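Annexin A8 (Homo sapiens, PDB 1W3W) binds phospholipid membranes in a calcium-dependent manner and acts as an anticoagulant, indirectly inhibiting the thromboplastin-specific complex of the coagulation cascade. Local coordinates at residues F258-R261 / L262-M266; I291-H294 / F295-Y299. All coordinates share one frame; numbering follows the deposited sequence.

Both contacts lie in the fourth annexin repeat, their centres about 10 Å apart, with contact 1 complete before contact 2 begins. Contact 1 is on helix 254-266 and contact 2 on helix 288-299, the first and third of the repeat's five helices; helix 273-283 intervenes. In the annexin fold the third helix lies across the end of a bundle formed by the other four. Here the two meet through the stacked rings of Tyr263 and Tyr299, while Ile291 CD1 reaches 3.6 Å from Phe258 CB. Contact 1 leads directly to the calcium ion at Met266; contact 2 lies further off, its Phe295 side chain about 11 Å from the ion though about 5 Å from that of Met266.

Contact 1: residues F258-R261 / L262-M266; sequences FAER and LYYAM. With CA (calcium ion), chain B.
Phe258, Ala259, Glu260 and Arg261 offer their carbonyl oxygens in turn to the amides of Leu262, Tyr263, Tyr264 and Ala265, giving regular i to i+4 bonds whose N-H...O angles are near 160° for the first three and fall to 144° at Ala265. This helical run, the first of an annexin repeat, leads into a calcium loop of the type II kind, in which three backbone carbonyls, from alternate residues, and an acidic residue further along the chain hold the ion. The side chains sort by environment. Leu262 serves the interior: with CG anti to the carbonyl carbon (chi1 -70°) the isobutyl group lies back over the preceding turn, and CG comes 3.3 Å from Phe258 O. Phe258 and Leu262 both pack on Asn279 and Ile291, places that suit bulky apolar groups. On the outer side, the methylene CG of Glu260 meets the rim of the Tyr264 ring in its plane, 3.7 Å from CE1. The carboxylate is turned almost square to that ring and its OE2 forms a salt bridge with Lys249. Tyr263 CD2 stands 3.8 Å above the centre of the Tyr264 ring, bringing the edge of one aromatic against the face of the next. Arg261 is long enough to carry its NE to a salt bridge with Glu118, tying this repeat to the second. Small Ala265, whose CB sits 3.5 Å from Arg261 O, suits a buried position where its backbone also bonds to Arg272. The metal takes the backbone oxygen of Met266, while its side chain packs on Leu303, Met306 and Ile307. Together with the carbonyls of Gly268 and Gly270, Asp310 OD2 and a water, Met266 O binds the calcium ion, at 2.4 Å.

Contact 2: residues I291-H294 / F295-Y299; sequences IKCH and FKKMY
Met298 folds back over the carbonyl of His294, one turn earlier, to which its own amide N donates a 2.9 Å hydrogen bond. Its CB lies 3.4 Å from His294 O and also stands over one face of the Tyr299 ring. With CG beside the backbone N (chi1 -60°), the next methylene comes within 3.0 Å of that same oxygen, a snug C...O approach. SD stays alongside, still 3.4 Å from His294 O, and the bend at chi3 carries CE to 3.7 Å from Tyr299 OH. This turn belongs to the third helix of the annexin repeat, where flexible methionine fits a partly exposed border: its side chain also touches Ser256 of helix 254-266. Replacement of Met298 by an alanine keeps CB but would probably leave His294 O without the CG and SD beside it and open a gap between Tyr299 OH and Ser256. Phe295 is the buried aromatic, with Tyr299 CD1 over the centre of its ring, and its hydrophobic bulk packs on Leu303 and Met306. Lys292 is long enough for its NZ to hydrogen-bond the carbonyl oxygens of Val323 and Ser325 near the C-terminus; on the exposed side Lys297 NZ lies 3.6 Å from Cys293 SG.

Contact 1: residues F258-R261 / L262-M266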
loop_
_atom_site.group_PDB
_atom_site.type_symbol
_atom_site.label_atom_id
_atom_site.label_comp_id
_atom_site.label_asym_id
_atom_site.label_seq_id
_atom_site.Cartn_x
_atom_site.Cartn_y
_atom_site.Cartn_z
ATOM N N PHE A 258 3.684 6.329 4.219
ATOM C CA PHE A 258 3.351 5.041 4.822
ATOM C C PHE A 258 3.304 5.120 6.333
ATOM O O PHE A 258 2.460 4.472 6.940
ATOM C CB PHE A 258 4.301 3.931 4.350
ATOM C CG PHE A 258 4.063 3.518 2.930
ATOM C CD1 PHE A 258 5.030 3.684 1.975
ATOM C CD2 PHE A 258 2.838 2.981 2.549
ATOM C CE1 PHE A 258 4.793 3.316 0.646
ATOM C CE2 PHE A 258 2.601 2.622 1.242
ATOM C CZ PHE A 258 3.589 2.792 0.286
ATOM N N ALA A 259 4.192 5.907 6.941
ATOM C CA ALA A 259 4.160 6.106 8.394
ATOM C C ALA A 259 2.814 6.685 8.802
ATOM O O ALA A 259 2.231 6.265 9.789
ATOM C CB ALA A 259 5.279 7.037 8.855
ATOM N N GLU A 260 2.333 7.665 8.037
ATOM C CA GLU A 260 1.092 8.374 8.350
ATOM C C GLU A 260 -0.125 7.482 8.149
ATOM O O GLU A 260 -1.101 7.554 8.896
ATOM C CB GLU A 260 0.983 9.629 7.474
ATOM C CG GLU A 260 -0.227 10.500 7.763
ATOM C CD GLU A 260 -0.299 11.692 6.825
ATOM O OE1 GLU A 260 0.538 12.604 6.935
ATOM O OE2 GLU A 260 -1.186 11.697 5.967
ATOM N N ARG A 261 -0.050 6.622 7.147
ATOM C CA ARG A 261 -1.086 5.654 6.893
ATOM C C ARG A 261 -1.230 4.693 8.071
ATOM O O ARG A 261 -2.335 4.386 8.509
ATOM C CB ARG A 261 -0.742 4.895 5.626
ATOM C CG ARG A 261 -1.869 4.241 5.026
ATOM C CD ARG A 261 -2.897 5.179 4.410
ATOM N NE ARG A 261 -3.823 4.312 3.729
ATOM C CZ ARG A 261 -5.142 4.395 3.781
ATOM N NH1 ARG A 261 -5.760 5.384 4.426
ATOM N NH2 ARG A 261 -5.841 3.499 3.129
ATOM N N LEU A 262 -0.102 4.236 8.586
ATOM C CA LEU A 262 -0.089 3.323 9.717
ATOM C C LEU A 262 -0.613 4.009 10.981
ATOM O O LEU A 262 -1.405 3.427 11.709
ATOM C CB LEU A 262 1.320 2.782 9.931
ATOM C CG LEU A 262 1.829 1.822 8.854
ATOM C CD1 LEU A 262 3.290 1.518 9.083
ATOM C CD2 LEU A 262 1.007 0.551 8.877
ATOM N N TYR A 263 -0.182 5.244 11.215
ATOM C CA TYR A 263 -0.657 6.048 12.348
ATOM C C TYR A 263 -2.171 6.201 12.362
ATOM O O TYR A 263 -2.812 6.012 13.400
ATOM C CB TYR A 263 -0.004 7.432 12.320
ATOM C CG TYR A 263 -0.426 8.358 13.449
ATOM C CD1 TYR A 263 0.069 8.184 14.743
ATOM C CD2 TYR A 263 -1.321 9.410 13.216
ATOM C CE1 TYR A 263 -0.319 9.033 15.778
ATOM C CE2 TYR A 263 -1.709 10.270 14.247
ATOM C CZ TYR A 263 -1.199 10.067 15.524
ATOM O OH TYR A 263 -1.577 10.904 16.538
ATOM N N TYR A 264 -2.756 6.531 11.215
ATOM C CA TYR A 264 -4.191 6.758 11.170
ATOM C C TYR A 264 -5.004 5.469 11.135
ATOM O O TYR A 264 -6.168 5.477 11.495
ATOM C CB TYR A 264 -4.573 7.720 10.045
ATOM C CG TYR A 264 -4.281 9.168 10.413
ATOM C CD1 TYR A 264 -3.257 9.877 9.786
ATOM C CD2 TYR A 264 -5.004 9.814 11.420
ATOM C CE1 TYR A 264 -2.976 11.207 10.130
ATOM C CE2 TYR A 264 -4.723 11.139 11.776
ATOM C CZ TYR A 264 -3.707 11.827 11.120
ATOM O OH TYR A 264 -3.414 13.132 11.461
ATOM N N ALA A 265 -4.374 4.354 10.776
ATOM C CA ALA A 265 -4.982 3.039 10.945
ATOM C C ALA A 265 -5.221 2.704 12.424
ATOM O O ALA A 265 -6.094 1.912 12.737
ATOM C CB ALA A 265 -4.103 1.968 10.330
ATOM N N MET A 266 -4.420 3.286 13.312
ATOM C CA MET A 266 -4.454 2.968 14.738
ATOM C C MET A 266 -5.034 4.075 15.615
ATOM O O MET A 266 -5.601 3.783 16.663
ATOM C CB MET A 266 -3.049 2.584 15.219
ATOM C CG MET A 266 -2.668 1.169 14.796
ATOM S SD MET A 266 -1.030 0.635 15.275
ATOM C CE MET A 266 -0.026 1.641 14.287
HETATM CA CA CA B . -7.104 2.541 18.040
HETATM O O HOH W 1 -6.128 3.989 19.693
#

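Contact 2: residues I291-H294 / F295-Y299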
loop_
_atom_site.group_PDB
_atom_site.type_symbol
_atom_site.label_atom_id
_atom_site.label_comp_id
_atom_site.label_asym_id
_atom_site.label_seq_id
_atom_site.Cartn_x
_atom_site.Cartn_y
_atom_site.Cartn_z
ATOM N N ILE A 291 10.295 3.629 7.458
ATOM C CA ILE A 291 8.974 3.911 7.967
ATOM C C ILE A 291 9.038 4.017 9.506
ATOM O O ILE A 291 8.483 4.945 10.091
ATOM C CB ILE A 291 7.967 2.831 7.498
ATOM C CG1 ILE A 291 7.752 2.940 5.973
ATOM C CG2 ILE A 291 6.629 2.995 8.230
ATOM C CD1 ILE A 291 6.973 1.775 5.331
ATOM N N LYS A 292 9.756 3.099 10.142
ATOM C CA LYS A 292 9.888 3.091 11.599
ATOM C C LYS A 292 10.553 4.373 12.083
ATOM O O LYS A 292 10.115 4.969 13.052
ATOM C CB LYS A 292 10.689 1.877 12.056
ATOM C CG LYS A 292 9.860 0.576 12.083
ATOM C CD LYS A 292 10.753 -0.673 11.973
ATOM C CE LYS A 292 11.500 -0.939 13.256
ATOM N NZ LYS A 292 12.386 -2.128 13.162
ATOM N N CYS A 293 11.603 4.790 11.384
ATOM C CA CYS A 293 12.326 6.008 11.717
ATOM C C CYS A 293 11.452 7.258 11.579
ATOM O O CYS A 293 11.423 8.134 12.472
ATOM C CB CYS A 293 13.553 6.116 10.832
ATOM S SG CYS A 293 14.534 7.582 11.151
ATOM N N HIS A 294 10.735 7.332 10.458
ATOM C CA HIS A 294 9.839 8.447 10.175
ATOM C C HIS A 294 8.685 8.511 11.167
ATOM O O HIS A 294 8.297 9.598 11.589
ATOM C CB HIS A 294 9.307 8.388 8.735
ATOM C CG HIS A 294 10.235 9.001 7.733
ATOM N ND1 HIS A 294 11.230 8.285 7.104
ATOM C CD2 HIS A 294 10.346 10.274 7.283
ATOM C CE1 HIS A 294 11.899 9.082 6.290
ATOM N NE2 HIS A 294 11.384 10.294 6.382
ATOM N N PHE A 295 8.147 7.356 11.547
ATOM C CA PHE A 295 7.064 7.293 12.527
ATOM C C PHE A 295 7.481 7.944 13.854
ATOM O O PHE A 295 6.731 8.723 14.439
ATOM C CB PHE A 295 6.677 5.839 12.790
ATOM C CG PHE A 295 5.343 5.674 13.419
ATOM C CD1 PHE A 295 4.228 5.427 12.639
ATOM C CD2 PHE A 295 5.193 5.766 14.798
ATOM C CE1 PHE A 295 2.994 5.272 13.215
ATOM C CE2 PHE A 295 3.968 5.621 15.376
ATOM C CZ PHE A 295 2.858 5.368 14.580
ATOM N N LYS A 296 8.673 7.578 14.317
ATOM C CA LYS A 296 9.270 8.114 15.545
ATOM C C LYS A 296 9.454 9.617 15.472
ATOM O O LYS A 296 9.123 10.331 16.419
ATOM C CB LYS A 296 10.649 7.489 15.793
ATOM C CG LYS A 296 10.693 6.503 16.910
ATOM C CD LYS A 296 12.133 6.077 17.194
ATOM C CE LYS A 296 12.547 6.480 18.588
ATOM N NZ LYS A 296 13.708 5.700 19.024
ATOM N N LYS A 297 10.003 10.083 14.356
ATOM C CA LYS A 297 10.281 11.506 14.169
ATOM C C LYS A 297 9.000 12.320 14.156
ATOM O O LYS A 297 8.942 13.385 14.766
ATOM C CB LYS A 297 11.045 11.766 12.868
ATOM C CG LYS A 297 12.510 11.326 12.871
ATOM C CD LYS A 297 13.398 12.341 12.097
ATOM C CE LYS A 297 14.900 12.055 12.235
ATOM N NZ LYS A 297 15.223 10.724 12.830
ATOM N N MET A 298 7.964 11.808 13.489
ATOM C CA MET A 298 6.734 12.559 13.272
ATOM C C MET A 298 5.834 12.560 14.502
ATOM O O MET A 298 5.193 13.562 14.789
ATOM C CB MET A 298 5.954 12.007 12.067
ATOM C CG MET A 298 6.720 12.063 10.736
ATOM S SD MET A 298 6.020 10.904 9.488
ATOM C CE MET A 298 4.464 11.737 9.279
ATOM N N TYR A 299 5.800 11.453 15.236
ATOM C CA TYR A 299 4.810 11.257 16.293
ATOM C C TYR A 299 5.376 11.165 17.718
ATOM O O TYR A 299 4.604 11.092 18.669
ATOM C CB TYR A 299 3.972 10.015 15.977
ATOM C CG TYR A 299 3.278 10.122 14.637
ATOM C CD1 TYR A 299 3.508 9.192 13.623
ATOM C CD2 TYR A 299 2.406 11.177 14.374
ATOM C CE1 TYR A 299 2.888 9.319 12.387
ATOM C CE2 TYR A 299 1.784 11.301 13.162
ATOM C CZ TYR A 299 2.027 10.374 12.170
ATOM O OH TYR A 299 1.394 10.520 10.956
#